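Uricase (Arthrobacter globiformis, PDB 2YZC) catalyses the oxidation of uric acid by molecular oxygen to 5-hydroxyisourate, which is processed further to (S)-allantoin. Local coordinates at residues 222-227 against 279-283. Numbering follows the deposited sequence.
With 1AL (allantoate ion), chain I.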
ATOM      1  N   LEU A 222      25.112 -12.855  -1.043  1.00 20.53           N
ATOM      2  CA  LEU A 222      23.958 -12.771  -0.156  1.00 21.56           C
ATOM      3  C   LEU A 222      23.636 -14.184   0.331  1.00 20.44           C
ATOM      4  O   LEU A 222      23.185 -14.370   1.463  1.00 20.26           O
ATOM      5  CB  LEU A 222      22.744 -12.198  -0.890  1.00 23.45           C
ATOM      6  CG  LEU A 222      21.851 -11.230  -0.102  1.00 27.57           C
ATOM      7  CD1 LEU A 222      20.498 -11.155  -0.778  1.00 21.79           C
ATOM      8  CD2 LEU A 222      21.699 -11.676   1.343  1.00 24.32           C
ATOM      9  N   GLN A 223      23.869 -15.175  -0.528  1.00 20.16           N
ATOM     10  CA  GLN A 223      23.614 -16.576  -0.177  1.00 20.66           C
ATOM     11  C   GLN A 223      24.455 -17.007   1.030  1.00 21.07           C
ATOM     12  O   GLN A 223      23.988 -17.764   1.885  1.00 19.53           O
ATOM     13  CB  GLN A 223      23.917 -17.506  -1.366  1.00 20.10           C
ATOM     14  CG  GLN A 223      22.926 -17.419  -2.537  1.00 21.43           C
ATOM     15  CD  GLN A 223      23.293 -16.350  -3.564  1.00 21.06           C
ATOM     16  OE1 GLN A 223      23.878 -15.324  -3.227  1.00 21.48           O
ATOM     17  NE2 GLN A 223      22.929 -16.585  -4.821  1.00 21.49           N
ATOM     18  N   GLN A 224      25.695 -16.528   1.092  1.00 19.94           N
ATOM     19  CA  GLN A 224      26.599 -16.874   2.188  1.00 21.99           C
ATOM     20  C   GLN A 224      26.147 -16.204   3.480  1.00 21.62           C
ATOM     21  O   GLN A 224      26.153 -16.814   4.554  1.00 20.63           O
ATOM     22  CB  GLN A 224      28.028 -16.430   1.856  1.00 22.66           C
ATOM     23  CG  GLN A 224      29.069 -16.810   2.906  1.00 26.68           C
ATOM     24  CD  GLN A 224      30.373 -16.039   2.748  1.00 30.24           C
ATOM     25  OE1 GLN A 224      31.411 -16.426   3.290  1.00 32.97           O
ATOM     26  NE2 GLN A 224      30.321 -14.934   2.013  1.00 29.74           N
ATOM     27  N   THR A 225      25.774 -14.934   3.372  1.00 20.78           N
ATOM     28  CA  THR A 225      25.305 -14.183   4.526  1.00 19.74           C
ATOM     29  C   THR A 225      24.061 -14.868   5.092  1.00 19.09           C
ATOM     30  O   THR A 225      23.902 -14.984   6.303  1.00 19.14           O
ATOM     31  CB  THR A 225      24.965 -12.727   4.133  1.00 19.37           C
ATOM     32  OG1 THR A 225      26.178 -12.036   3.799  1.00 20.67           O
ATOM     33  CG2 THR A 225      24.252 -11.996   5.282  1.00 18.79           C
ATOM     34  N   MET A 226      23.188 -15.332   4.207  1.00 18.82           N
ATOM     35  CA  MET A 226      21.966 -15.999   4.636  1.00 18.08           C
ATOM     36  C   MET A 226      22.265 -17.345   5.297  1.00 19.21           C
ATOM     37  O   MET A 226      21.637 -17.712   6.289  1.00 20.29           O
ATOM     38  CB  MET A 226      21.028 -16.199   3.444  1.00 19.32           C
ATOM     39  CG  MET A 226      19.732 -16.920   3.794  1.00 21.34           C
ATOM     40  SD  MET A 226      18.603 -17.004   2.393  1.00 23.32           S
ATOM     41  CE  MET A 226      19.613 -17.970   1.238  1.00 21.57           C
ATOM     42  N   TYR A 227      23.228 -18.078   4.750  1.00 18.71           N
ATOM     43  CA  TYR A 227      23.584 -19.371   5.315  1.00 19.19           C
ATOM     44  C   TYR A 227      24.119 -19.179   6.734  1.00 19.48           C
ATOM     45  O   TYR A 227      23.732 -19.904   7.643  1.00 21.18           O
ATOM     46  CB  TYR A 227      24.631 -20.062   4.436  1.00 21.00           C
ATOM     47  CG  TYR A 227      25.087 -21.399   4.967  1.00 25.86           C
ATOM     48  CD1 TYR A 227      24.308 -22.541   4.805  1.00 28.63           C
ATOM     49  CD2 TYR A 227      26.288 -21.513   5.662  1.00 28.04           C
ATOM     50  CE1 TYR A 227      24.718 -23.769   5.326  1.00 32.70           C
ATOM     51  CE2 TYR A 227      26.704 -22.728   6.186  1.00 31.29           C
ATOM     52  CZ  TYR A 227      25.916 -23.850   6.016  1.00 31.64           C
ATOM     53  OH  TYR A 227      26.328 -25.047   6.554  1.00 39.16           O
ATOM     54  N   ILE A 279      16.899 -13.823  -2.854  1.00 17.17           N
ATOM     55  CA  ILE A 279      17.641 -15.015  -2.454  1.00 20.26           C
ATOM     56  C   ILE A 279      16.876 -15.705  -1.326  1.00 20.13           C
ATOM     57  O   ILE A 279      16.546 -15.076  -0.319  1.00 20.91           O
ATOM     58  CB  ILE A 279      19.070 -14.624  -1.979  1.00 20.95           C
ATOM     59  CG1 ILE A 279      19.977 -14.350  -3.187  1.00 21.60           C
ATOM     60  CG2 ILE A 279      19.684 -15.740  -1.153  1.00 22.81           C
ATOM     61  CD1 ILE A 279      19.502 -13.251  -4.119  1.00 19.99           C
ATOM     62  N   GLU A 280      16.597 -16.995  -1.495  1.00 20.64           N
ATOM     63  CA  GLU A 280      15.836 -17.727  -0.487  1.00 20.16           C
ATOM     64  C   GLU A 280      16.417 -19.109  -0.213  1.00 21.54           C
ATOM     65  O   GLU A 280      16.954 -19.763  -1.111  1.00 19.38           O
ATOM     66  CB  GLU A 280      14.382 -17.866  -0.946  1.00 24.99           C
ATOM     67  CG  GLU A 280      13.881 -16.671  -1.759  1.00 28.48           C
ATOM     68  CD  GLU A 280      12.393 -16.725  -2.041  1.00 32.02           C
ATOM     69  OE1 GLU A 280      11.605 -16.382  -1.136  1.00 35.60           O
ATOM     70  OE2 GLU A 280      12.009 -17.116  -3.164  1.00 34.08           O
ATOM     71  N   ALA A 281      16.295 -19.561   1.030  1.00 20.57           N
ATOM     72  CA  ALA A 281      16.819 -20.867   1.389  1.00 21.73           C
ATOM     73  C   ALA A 281      16.316 -21.375   2.726  1.00 23.51           C
ATOM     74  O   ALA A 281      15.860 -20.611   3.580  1.00 21.52           O
ATOM     75  CB  ALA A 281      18.337 -20.835   1.404  1.00 21.31           C
ATOM     76  N   THR A 282      16.416 -22.689   2.882  1.00 23.78           N
ATOM     77  CA  THR A 282      16.025 -23.380   4.095  1.00 22.63           C
ATOM     78  C   THR A 282      17.301 -23.964   4.690  1.00 23.06           C
ATOM     79  O   THR A 282      18.051 -24.662   4.000  1.00 21.55           O
ATOM     80  CB  THR A 282      15.069 -24.550   3.798  1.00 23.76           C
ATOM     81  OG1 THR A 282      13.924 -24.079   3.079  1.00 25.45           O
ATOM     82  CG2 THR A 282      14.615 -25.202   5.097  1.00 25.29           C
ATOM     83  N   ILE A 283      17.561 -23.658   5.954  1.00 22.20           N
ATOM     84  CA  ILE A 283      18.721 -24.195   6.651  1.00 22.97           C
ATOM     85  C   ILE A 283      18.105 -25.168   7.655  1.00 23.88           C
ATOM     86  O   ILE A 283      17.289 -24.769   8.487  1.00 21.54           O
ATOM     87  CB  ILE A 283      19.498 -23.088   7.389  1.00 24.33           C
ATOM     88  CG1 ILE A 283      20.011 -22.053   6.387  1.00 27.05           C
ATOM     89  CG2 ILE A 283      20.666 -23.686   8.148  1.00 24.79           C
ATOM     90  CD1 ILE A 283      20.985 -22.613   5.364  1.00 28.64           C
TER
HETATM   91  C1  1AL I 303      24.321 -12.021  -4.898  1.00 42.94           C
HETATM   92  O2  1AL I 303      24.793 -12.239  -3.770  1.00 37.99           O
HETATM   93  N3  1AL I 303      23.820 -13.010  -5.688  1.00 41.19           N
HETATM   94  N4  1AL I 303      24.340 -10.679  -5.276  1.00 41.25           N
HETATM   95  C5  1AL I 303      21.773 -10.254  -5.882  1.00 43.24           C
HETATM   96  O6  1AL I 303      21.430 -10.861  -4.850  1.00 47.16           O
HETATM   97  O7  1AL I 303      21.029  -9.569  -6.602  1.00 45.08           O
HETATM   98  C8  1AL I 303      23.303 -10.137  -6.155  1.00 42.40           C
HETATM   99  C9  1AL I 303      23.442 -10.211  -8.599  1.00 35.40           C
HETATM  100  O10 1AL I 303      23.150  -9.496  -9.582  1.00 31.31           O
HETATM  101  N11 1AL I 303      23.366 -11.578  -8.633  1.00 33.91           N
HETATM  102  N12 1AL I 303      23.857  -9.685  -7.425  1.00 39.58           N
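The first turn of helix 222-236 both holds the ligand and packs on the sheet: Leu222 N, at the helix start, donates to allantoate O2 at 2.8 Å, nearly straight. This is the tunnelling (T-fold) architecture of uricase, helices lying on an antiparallel sheet, with the active site at a subunit interface. Helix 222-227 runs 8.8 Å from strand 279-283, their axes 34° from parallel, and the join is mainly apolar. Ile279, Ala281 and Ile283 face the helix; Met226, fully extended to its sulfur, lies over Ile279 and Ala281, while Leu222 CD1 meets Ile279 CB at 3.9 Å and Tyr227 CD1 meets Ile283 CD1 at 3.4 Å. The Glu280 carboxylate hydrogen-bonds Ser246 and Gln19 of the second subunit, whose strand extends the sheet. Asn249 and, from that subunit, Thr67 and Asp68 also hydrogen-bond the allantoate. Gln223, which probably also binds urate, accepts a weak hydrogen bond from allantoate N3 at OE1 (3.4 Å), and Ile279 CD1 closes to 3.2 Å from allantoate O6.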